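Local coordinates for periplasmic binding protein (Mycobacterium smegmatis, PDB 4MDY) that probably binds an iron compound, such as an iron-siderophore complex, outside the membrane and delivers it to an ABC transporter, at residues L38-D43 / T139-A144; E132-Q137 / S157-F162; A149-L154 / A274-Y279. All coordinates share one frame; numbering follows the deposited sequence.

Interaction 1. Residues L38-D43 / T139-A144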
loop_
_atom_site.group_PDB
_atom_site.type_symbol
_atom_site.label_atom_id
_atom_site.label_comp_id
_atom_site.label_asym_id
_atom_site.label_seq_id
_atom_site.Cartn_x
_atom_site.Cartn_y
_atom_site.Cartn_z
ATOM N N LEU A 38 -7.694 2.454 -4.558
ATOM C CA LEU A 38 -6.347 2.450 -5.105
ATOM C C LEU A 38 -5.558 1.158 -4.927
ATOM O O LEU A 38 -4.601 0.935 -5.667
ATOM C CB LEU A 38 -5.556 3.627 -4.512
ATOM C CG LEU A 38 -6.155 5.008 -4.814
ATOM C CD1 LEU A 38 -5.371 6.113 -4.128
ATOM C CD2 LEU A 38 -6.214 5.253 -6.322
ATOM N N THR A 39 -5.937 0.309 -3.967
ATOM C CA THR A 39 -5.126 -0.881 -3.647
ATOM C C THR A 39 -5.914 -2.183 -3.411
ATOM O O THR A 39 -5.307 -3.244 -3.245
ATOM C CB THR A 39 -4.265 -0.625 -2.386
ATOM O OG1 THR A 39 -5.119 -0.256 -1.300
ATOM C CG2 THR A 39 -3.237 0.479 -2.621
ATOM N N GLU A 40 -7.245 -2.117 -3.414
ATOM C CA GLU A 40 -8.093 -3.246 -3.013
ATOM C C GLU A 40 -7.970 -4.471 -3.915
ATOM O O GLU A 40 -8.281 -5.592 -3.485
ATOM C CB GLU A 40 -9.565 -2.824 -2.931
ATOM C CG GLU A 40 -9.865 -1.813 -1.836
ATOM C CD GLU A 40 -9.897 -0.387 -2.336
ATOM O OE1 GLU A 40 -8.942 0.004 -3.029
ATOM O OE2 GLU A 40 -10.872 0.340 -2.030
ATOM N N GLN A 41 -7.534 -4.269 -5.160
ATOM C CA GLN A 41 -7.386 -5.385 -6.079
ATOM C C GLN A 41 -6.435 -6.442 -5.533
ATOM O O GLN A 41 -6.621 -7.613 -5.809
ATOM C CB GLN A 41 -6.965 -4.933 -7.490
ATOM C CG GLN A 41 -5.540 -4.423 -7.650
ATOM C CD GLN A 41 -5.413 -2.926 -7.459
ATOM O OE1 GLN A 41 -6.169 -2.309 -6.697
ATOM N NE2 GLN A 41 -4.447 -2.330 -8.141
ATOM N N ASP A 42 -5.430 -6.034 -4.761
ATOM C CA ASP A 42 -4.481 -6.994 -4.194
ATOM C C ASP A 42 -5.139 -7.852 -3.113
ATOM O O ASP A 42 -4.835 -9.030 -2.990
ATOM C CB ASP A 42 -3.252 -6.290 -3.623
ATOM C CG ASP A 42 -2.266 -5.835 -4.698
ATOM O OD1 ASP A 42 -2.599 -5.845 -5.909
ATOM O OD2 ASP A 42 -1.141 -5.455 -4.311
ATOM N N ASP A 43 -6.044 -7.271 -2.335
ATOM C CA ASP A 43 -6.765 -8.063 -1.325
ATOM C C ASP A 43 -7.658 -9.082 -2.026
ATOM O O ASP A 43 -7.658 -10.260 -1.681
ATOM C CB ASP A 43 -7.613 -7.168 -0.416
ATOM C CG ASP A 43 -6.784 -6.132 0.326
ATOM O OD1 ASP A 43 -6.097 -6.487 1.314
ATOM O OD2 ASP A 43 -6.833 -4.952 -0.083
ATOM N N THR A 139 -9.116 -7.321 6.173
ATOM C CA THR A 139 -10.105 -8.041 6.963
ATOM C C THR A 139 -11.549 -7.832 6.483
ATOM O O THR A 139 -12.282 -8.800 6.314
ATOM C CB THR A 139 -9.983 -7.704 8.459
ATOM O OG1 THR A 139 -8.665 -8.058 8.902
ATOM C CG2 THR A 139 -10.998 -8.492 9.274
ATOM N N ILE A 140 -11.959 -6.587 6.266
ATOM C CA ILE A 140 -13.336 -6.343 5.838
ATOM C C ILE A 140 -13.588 -6.913 4.435
ATOM O O ILE A 140 -14.656 -7.440 4.183
ATOM C CB ILE A 140 -13.740 -4.859 5.929
ATOM C CG1 ILE A 140 -15.262 -4.720 5.873
ATOM C CG2 ILE A 140 -13.085 -4.031 4.832
ATOM C CD1 ILE A 140 -15.755 -3.318 6.160
ATOM N N ILE A 141 -12.599 -6.829 3.544
ATOM C CA ILE A 141 -12.749 -7.371 2.178
ATOM C C ILE A 141 -12.873 -8.899 2.196
ATOM O O ILE A 141 -13.719 -9.469 1.501
ATOM C CB ILE A 141 -11.593 -6.928 1.256
ATOM C CG1 ILE A 141 -11.665 -5.420 1.030
ATOM C CG2 ILE A 141 -11.646 -7.668 -0.082
ATOM C CD1 ILE A 141 -10.435 -4.832 0.367
ATOM N N GLY A 142 -12.026 -9.547 2.995
ATOM C CA GLY A 142 -12.104 -10.983 3.223
ATOM C C GLY A 142 -13.469 -11.416 3.720
ATOM O O GLY A 142 -14.013 -12.419 3.255
ATOM N N GLN A 143 -14.030 -10.649 4.653
ATOM C CA GLN A 143 -15.380 -10.913 5.160
ATOM C C GLN A 143 -16.428 -10.810 4.055
ATOM O O GLN A 143 -17.238 -11.718 3.866
ATOM C CB GLN A 143 -15.717 -9.956 6.304
ATOM C CG GLN A 143 -14.997 -10.312 7.588
ATOM C CD GLN A 143 -15.103 -9.244 8.659
ATOM O OE1 GLN A 143 -16.049 -8.462 8.694
ATOM N NE2 GLN A 143 -14.128 -9.212 9.544
ATOM N N ALA A 144 -16.367 -9.712 3.311
ATOM C CA ALA A 144 -17.345 -9.407 2.268
ATOM C C ALA A 144 -17.365 -10.412 1.113
ATOM O O ALA A 144 -18.396 -10.559 0.439
ATOM C CB ALA A 144 -17.084 -8.015 1.725
#

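Interaction 2. Residues E132-Q137 / S157-F162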
loop_
_atom_site.group_PDB
_atom_site.type_symbol
_atom_site.label_atom_id
_atom_site.label_comp_id
_atom_site.label_asym_id
_atom_site.label_seq_id
_atom_site.Cartn_x
_atom_site.Cartn_y
_atom_site.Cartn_z
ATOM N N GLU A 132 -6.342 3.645 5.044
ATOM C CA GLU A 132 -6.575 3.055 6.367
ATOM C C GLU A 132 -5.631 1.863 6.553
ATOM O O GLU A 132 -5.129 1.309 5.566
ATOM C CB GLU A 132 -8.033 2.607 6.517
ATOM C CG GLU A 132 -8.414 1.376 5.700
ATOM C CD GLU A 132 -9.824 0.880 5.957
ATOM O OE1 GLU A 132 -10.515 1.390 6.865
ATOM O OE2 GLU A 132 -10.237 -0.046 5.239
ATOM N N PRO A 133 -5.378 1.456 7.811
ATOM C CA PRO A 133 -4.478 0.323 8.048
ATOM C C PRO A 133 -4.741 -0.875 7.117
ATOM O O PRO A 133 -5.883 -1.315 6.975
ATOM C CB PRO A 133 -4.754 -0.034 9.515
ATOM C CG PRO A 133 -5.102 1.272 10.134
ATOM C CD PRO A 133 -5.848 2.049 9.075
ATOM N N TRP A 134 -3.688 -1.379 6.477
ATOM C CA TRP A 134 -3.831 -2.467 5.497
ATOM C C TRP A 134 -4.567 -3.676 6.061
ATOM O O TRP A 134 -5.340 -4.310 5.365
ATOM C CB TRP A 134 -2.471 -2.876 4.888
ATOM C CG TRP A 134 -1.594 -3.739 5.736
ATOM C CD1 TRP A 134 -0.736 -3.324 6.717
ATOM C CD2 TRP A 134 -1.481 -5.164 5.682
ATOM N NE1 TRP A 134 -0.097 -4.404 7.278
ATOM C CE2 TRP A 134 -0.534 -5.546 6.665
ATOM C CE3 TRP A 134 -2.088 -6.157 4.907
ATOM C CZ2 TRP A 134 -0.181 -6.881 6.889
ATOM C CZ3 TRP A 134 -1.732 -7.481 5.122
ATOM C CH2 TRP A 134 -0.784 -7.830 6.112
ATOM N N LYS A 135 -4.350 -3.990 7.332
ATOM C CA LYS A 135 -5.028 -5.137 7.915
ATOM C C LYS A 135 -6.547 -4.916 8.042
ATOM O O LYS A 135 -7.327 -5.852 7.865
ATOM C CB LYS A 135 -4.408 -5.497 9.266
ATOM C CG LYS A 135 -2.976 -6.008 9.149
ATOM C CD LYS A 135 -2.398 -6.334 10.519
ATOM C CE LYS A 135 -0.957 -6.799 10.402
ATOM N NZ LYS A 135 -0.352 -7.096 11.729
ATOM N N ASP A 136 -6.960 -3.687 8.344
ATOM C CA ASP A 136 -8.385 -3.378 8.465
ATOM C C ASP A 136 -9.051 -3.539 7.103
ATOM O O ASP A 136 -10.122 -4.129 6.974
ATOM C CB ASP A 136 -8.603 -1.948 8.952
ATOM C CG ASP A 136 -8.142 -1.728 10.369
ATOM O OD1 ASP A 136 -7.845 -2.713 11.085
ATOM O OD2 ASP A 136 -8.080 -0.544 10.765
ATOM N N GLN A 137 -8.397 -3.013 6.081
ATOM C CA GLN A 137 -8.895 -3.156 4.719
ATOM C C GLN A 137 -8.965 -4.622 4.276
ATOM O O GLN A 137 -9.960 -5.052 3.690
ATOM C CB GLN A 137 -8.024 -2.342 3.765
ATOM C CG GLN A 137 -8.296 -2.616 2.306
ATOM C CD GLN A 137 -7.589 -1.621 1.412
ATOM O OE1 GLN A 137 -7.706 -0.411 1.604
ATOM N NE2 GLN A 137 -6.841 -2.125 0.437
ATOM N N SER A 157 0.670 -14.654 7.508
ATOM C CA SER A 157 1.808 -14.991 6.648
ATOM C C SER A 157 2.749 -13.798 6.444
ATOM O O SER A 157 3.967 -13.948 6.493
ATOM C CB SER A 157 1.302 -15.498 5.296
ATOM O OG SER A 157 2.375 -15.927 4.489
ATOM N N VAL A 158 2.174 -12.621 6.210
ATOM C CA VAL A 158 2.948 -11.387 6.063
ATOM C C VAL A 158 3.696 -11.042 7.346
ATOM O O VAL A 158 4.891 -10.767 7.306
ATOM C CB VAL A 158 2.050 -10.204 5.647
ATOM C CG1 VAL A 158 2.779 -8.871 5.799
ATOM C CG2 VAL A 158 1.564 -10.394 4.217
ATOM N N ASP A 159 2.989 -11.062 8.477
ATOM C CA ASP A 159 3.615 -10.800 9.775
ATOM C C ASP A 159 4.796 -11.744 10.004
ATOM O O ASP A 159 5.883 -11.312 10.414
ATOM C CB ASP A 159 2.597 -10.953 10.915
ATOM C CG ASP A 159 1.602 -9.800 10.985
ATOM O OD1 ASP A 159 1.862 -8.731 10.385
ATOM O OD2 ASP A 159 0.551 -9.959 11.648
ATOM N N ASP A 160 4.579 -13.026 9.719
ATOM C CA ASP A 160 5.618 -14.048 9.874
ATOM C C ASP A 160 6.826 -13.815 8.969
ATOM O O ASP A 160 7.955 -14.043 9.388
ATOM C CB ASP A 160 5.050 -15.449 9.614
ATOM C CG ASP A 160 4.088 -15.912 10.704
ATOM O OD1 ASP A 160 4.028 -15.285 11.787
ATOM O OD2 ASP A 160 3.386 -16.916 10.473
ATOM N N ARG A 161 6.597 -13.379 7.735
ATOM C CA ARG A 161 7.711 -13.017 6.843
ATOM C C ARG A 161 8.617 -11.953 7.464
ATOM O O ARG A 161 9.837 -12.105 7.467
ATOM C CB ARG A 161 7.209 -12.522 5.481
ATOM C CG ARG A 161 6.618 -13.594 4.572
ATOM C CD ARG A 161 7.604 -14.697 4.203
ATOM N NE ARG A 161 8.824 -14.191 3.561
ATOM C CZ ARG A 161 8.928 -13.837 2.278
ATOM N NH1 ARG A 161 7.887 -13.915 1.449
ATOM N NH2 ARG A 161 10.093 -13.395 1.819
ATOM N N PHE A 162 8.031 -10.883 7.999
ATOM C CA PHE A 162 8.826 -9.816 8.618
ATOM C C PHE A 162 9.507 -10.264 9.920
ATOM O O PHE A 162 10.648 -9.881 10.183
ATOM C CB PHE A 162 7.977 -8.559 8.827
ATOM C CG PHE A 162 7.497 -7.943 7.541
ATOM C CD1 PHE A 162 8.400 -7.635 6.521
ATOM C CD2 PHE A 162 6.154 -7.683 7.333
ATOM C CE1 PHE A 162 7.968 -7.078 5.326
ATOM C CE2 PHE A 162 5.719 -7.122 6.143
ATOM C CZ PHE A 162 6.625 -6.822 5.137
#

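Interaction 3. Residues A149-L154 / A274-Y279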
loop_
_atom_site.group_PDB
_atom_site.type_symbol
_atom_site.label_atom_id
_atom_site.label_comp_id
_atom_site.label_asym_id
_atom_site.label_seq_id
_atom_site.Cartn_x
_atom_site.Cartn_y
_atom_site.Cartn_z
ATOM N N ALA A 149 -11.304 -16.705 6.443
ATOM C CA ALA A 149 -10.306 -17.652 6.972
ATOM C C ALA A 149 -8.967 -17.544 6.224
ATOM O O ALA A 149 -7.903 -17.465 6.827
ATOM C CB ALA A 149 -10.838 -19.077 6.915
ATOM N N GLU A 150 -9.027 -17.522 4.897
ATOM C CA GLU A 150 -7.813 -17.371 4.106
ATOM C C GLU A 150 -7.170 -16.010 4.337
ATOM O O GLU A 150 -5.945 -15.903 4.420
ATOM C CB GLU A 150 -8.098 -17.574 2.610
ATOM C CG GLU A 150 -6.844 -17.584 1.731
ATOM C CD GLU A 150 -5.959 -18.793 1.987
ATOM O OE1 GLU A 150 -6.087 -19.780 1.242
ATOM O OE2 GLU A 150 -5.163 -18.773 2.955
HETATM N N MSE A 151 -7.983 -14.964 4.417
HETATM C CA MSE A 151 -7.449 -13.607 4.569
HETATM C C MSE A 151 -6.720 -13.503 5.882
HETATM O O MSE A 151 -5.650 -12.897 5.969
HETATM C CB MSE A 151 -8.553 -12.554 4.483
HETATM C CG MSE A 151 -7.998 -11.135 4.394
HETATM SE SE MSE A 151 -7.091 -10.821 2.665
HETATM C CE MSE A 151 -8.771 -10.577 1.660
ATOM N N THR A 152 -7.287 -14.104 6.916
ATOM C CA THR A 152 -6.613 -14.129 8.213
ATOM C C THR A 152 -5.256 -14.806 8.085
ATOM O O THR A 152 -4.253 -14.292 8.580
ATOM C CB THR A 152 -7.471 -14.862 9.240
ATOM O OG1 THR A 152 -8.694 -14.137 9.398
ATOM C CG2 THR A 152 -6.764 -14.957 10.591
ATOM N N GLU A 153 -5.239 -15.961 7.433
ATOM C CA GLU A 153 -3.992 -16.664 7.131
ATOM C C GLU A 153 -2.983 -15.787 6.377
ATOM O O GLU A 153 -1.802 -15.783 6.714
ATOM C CB GLU A 153 -4.279 -17.929 6.314
ATOM C CG GLU A 153 -3.034 -18.697 5.907
ATOM C CD GLU A 153 -2.242 -19.187 7.103
ATOM O OE1 GLU A 153 -2.846 -19.418 8.184
ATOM O OE2 GLU A 153 -1.012 -19.333 6.958
ATOM N N LEU A 154 -3.455 -15.049 5.370
ATOM C CA LEU A 154 -2.589 -14.172 4.573
ATOM C C LEU A 154 -1.965 -13.059 5.426
ATOM O O LEU A 154 -0.780 -12.756 5.293
ATOM C CB LEU A 154 -3.364 -13.559 3.400
ATOM C CG LEU A 154 -3.594 -14.465 2.190
ATOM C CD1 LEU A 154 -4.869 -14.064 1.464
ATOM C CD2 LEU A 154 -2.396 -14.431 1.243
ATOM N N ALA A 274 1.354 -1.949 0.042
ATOM C CA ALA A 274 1.242 -2.487 1.404
ATOM C C ALA A 274 0.094 -3.499 1.502
ATOM O O ALA A 274 -0.810 -3.358 2.325
ATOM C CB ALA A 274 1.035 -1.347 2.388
ATOM N N SER A 275 0.131 -4.505 0.637
ATOM C CA SER A 275 -0.972 -5.442 0.488
ATOM C C SER A 275 -0.560 -6.868 0.851
ATOM O O SER A 275 0.623 -7.147 1.017
ATOM C CB SER A 275 -1.469 -5.398 -0.957
ATOM O OG SER A 275 -0.693 -6.233 -1.784
ATOM N N PRO A 276 -1.538 -7.784 0.966
ATOM C CA PRO A 276 -1.216 -9.198 1.208
ATOM C C PRO A 276 -0.311 -9.821 0.138
ATOM O O PRO A 276 0.411 -10.777 0.414
ATOM C CB PRO A 276 -2.587 -9.871 1.196
ATOM C CG PRO A 276 -3.522 -8.809 1.647
ATOM C CD PRO A 276 -2.987 -7.527 1.080
ATOM N N LEU A 277 -0.357 -9.288 -1.074
ATOM C CA LEU A 277 0.494 -9.776 -2.148
ATOM C C LEU A 277 1.768 -8.960 -2.317
ATOM O O LEU A 277 2.778 -9.501 -2.767
ATOM C CB LEU A 277 -0.274 -9.819 -3.474
ATOM C CG LEU A 277 -1.444 -10.798 -3.548
ATOM C CD1 LEU A 277 -2.108 -10.719 -4.919
ATOM C CD2 LEU A 277 -0.992 -12.221 -3.261
ATOM N N SER A 278 1.740 -7.676 -1.965
ATOM C CA SER A 278 2.901 -6.819 -2.203
ATOM C C SER A 278 3.934 -6.902 -1.075
ATOM O O SER A 278 5.144 -6.834 -1.323
ATOM C CB SER A 278 2.481 -5.373 -2.477
ATOM O OG SER A 278 2.377 -4.589 -1.307
ATOM N N TYR A 279 3.469 -7.062 0.157
ATOM C CA TYR A 279 4.398 -7.114 1.287
ATOM C C TYR A 279 5.416 -8.270 1.240
ATOM O O TYR A 279 6.557 -8.077 1.662
ATOM C CB TYR A 279 3.658 -7.104 2.633
ATOM C CG TYR A 279 3.456 -5.730 3.249
ATOM C CD1 TYR A 279 4.451 -4.745 3.196
ATOM C CD2 TYR A 279 2.278 -5.426 3.924
ATOM C CE1 TYR A 279 4.257 -3.495 3.765
ATOM C CE2 TYR A 279 2.081 -4.189 4.506
ATOM C CZ TYR A 279 3.069 -3.227 4.429
ATOM O OH TYR A 279 2.858 -2.003 5.013
HETATM O O HOH W 1 0.732 -12.882 2.366
#

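Interaction 1. Residues L38-D43 / T139-A144
Asp43 and Ile141 mark the closest approach of the two backbones, with their CA atoms 7.0 Å apart. Segment 38-43 is a turn that runs into helix 40-46. Segment 139-144 is the last part of helix 134-144. No hydrogen bond joins the two segments, and the contact rests on Ile141.

Ile141 points toward helix 40-46. Its CG1 stands anti to the carbonyl carbon (chi1 -67°), and chi2 near 169° extends the chain so that CD1 leads. This methyl lies 3.7 Å from Asp43 CB and 3.6 Å from Asp43 OD2. It also meets the aliphatic part of Glu40, with Ile141 CD1 3.8 Å from Glu40 CG. Both acidic side chains cross the isoleucine at about a right angle. The CG2 branch of Ile141 adds a looser touch at Asp43 CB.

This is helix-helix packing in the N-terminal lobe of a two-lobed solute-binding protein of family 8. The Asp43 carboxylate lies beside the methyl, whereas the bend at chi2 of Glu40 (97°) turns its carboxylate away from Ile141. Both are buried and have polar partners. Glu40 OE1 accepts a hydrogen bond from the backbone N of Thr39, 3.2 Å away, nearly along the C-O axis, and OE2 accepts from the backbone N of Asn104. Asp43 OD2, the oxygen nearest the methyl, is hydrogen-bonded to NE2 of Gln137, one turn before Ile141 on the same helix.

Interaction 2. Residues E132-Q137 / S157-F162
Lys135 reaches Asp159 with a fully extended chain: CG stands anti to the carbonyl carbon (chi1 -67°), and every later torsion is close to 180°. Asp159 has the same first-torsion setting, which carries its carboxylate toward the lysine. Trp134 differs. Its CG sits between the backbone N and the carbonyl carbon (chi1 78°), and the indole is sent toward Val158.

The polar half of the contact is a two-pronged salt bridge. Lys135 NZ lies 3.0 Å from Asp159 OD2 and 3.1 Å from Asp159 OD1. Each oxygen uses its syn lone pair, so the ammonium sits in the mouth of the carboxylate. The two side chains come from opposite directions. Asp159 OD1 has a second donor, NE2 of Gln203. Three hydrogen bonds therefore hold the carboxylate and should limit its rotation.

The apolar half lies alongside. Val158 CG1 approaches the benzo end of the indole obliquely, 3.7 Å from Trp134 CH2 and the same distance from CZ2. Val158 CB is equally close to Trp134 CH2. Asp159 OD1 lies further off, at the ring edge near its plane. Within its own segment, Lys135 CG lies 3.5 Å above one face of the Trp134 ring, offset toward the rim. The base of the lysine chain thus lies over the rim of the indole, while its tip holds the aspartate.

Pro133 is the N-cap of helix 134-144, so Trp134 and Lys135 lie in its first turn. They pack on the middle of helix 148-168, the long helix that spans the two lobes in this class of binding protein. Ile155 of that helix touches both side chains. Tyr279, at the start of helix 279-294, meets Trp134 and Phe162 edge-to-face and also touches Val158.

Interaction 3. Residues A149-L154 / A274-Y279
Pro276 receives the apolar contacts from helix 148-168. Its CB is directed toward that helix, and two residues one turn apart meet the ring. The selenium of Met151, a selenomethionine here, lies 4.2 Å from Pro276 CG. Leu154 CB is 4.4 Å from Pro276 CB. Met151 gets there with CG anti to the backbone N (chi1 -170°), then chi2 (69°) and a similar chi3 both bend the chain. Between these two segments the packing is light.

No direct hydrogen bond joins the segments. One water bridges two backbone carbonyls, giving one hydrogen to Pro276 O at 2.9 Å and the other to Leu154 O at the longer 3.3 Å.

Hydrogen bonds within segment 274-279 shape the turn that presents the proline. Ser275 OG accepts from the backbone N of Ser278 at 2.8 Å, which makes an ST motif. In return, Ser278 OG accepts from the backbone N of Ser275 at 3.0 Å (168°). The two serines brace the turn from both ends. Their hydroxyls also have partners beyond it, Asp42 OD2 for Ser275 and Ala270 O for Ser278.

The contact sets this turn, between helices 265-273 and 279-294, against the long helix that spans both lobes in this class. Pro276 also touches Asp43 and Ala46 of helix 40-46 and Trp134 of helix 134-144, while Leu277 packs on helix 67-73.

Interactions 1 and 3 are buried, while interaction 2 is partly buried and has the only direct salt bridge across segments. Helix 134-144 serves interactions 1 and 2, with its last turns in the former and its first turn in the latter. Helix 148-168 serves interactions 2 and 3. Chemistry follows place. Interaction 1 sets a methyl against the carboxylate of Asp43 and the aliphatic stem of Glu40, interaction 2 pairs charge with an aromatic contact, and interaction 3 combines light apolar packing with a water bridge. Gln137 NE2 ties interactions 1 and 2 by a hydrogen bond to Thr39 OG1. Met151 CE packs on Asp43 O and Gly142 N, and Trp134 CB on Ala274 O.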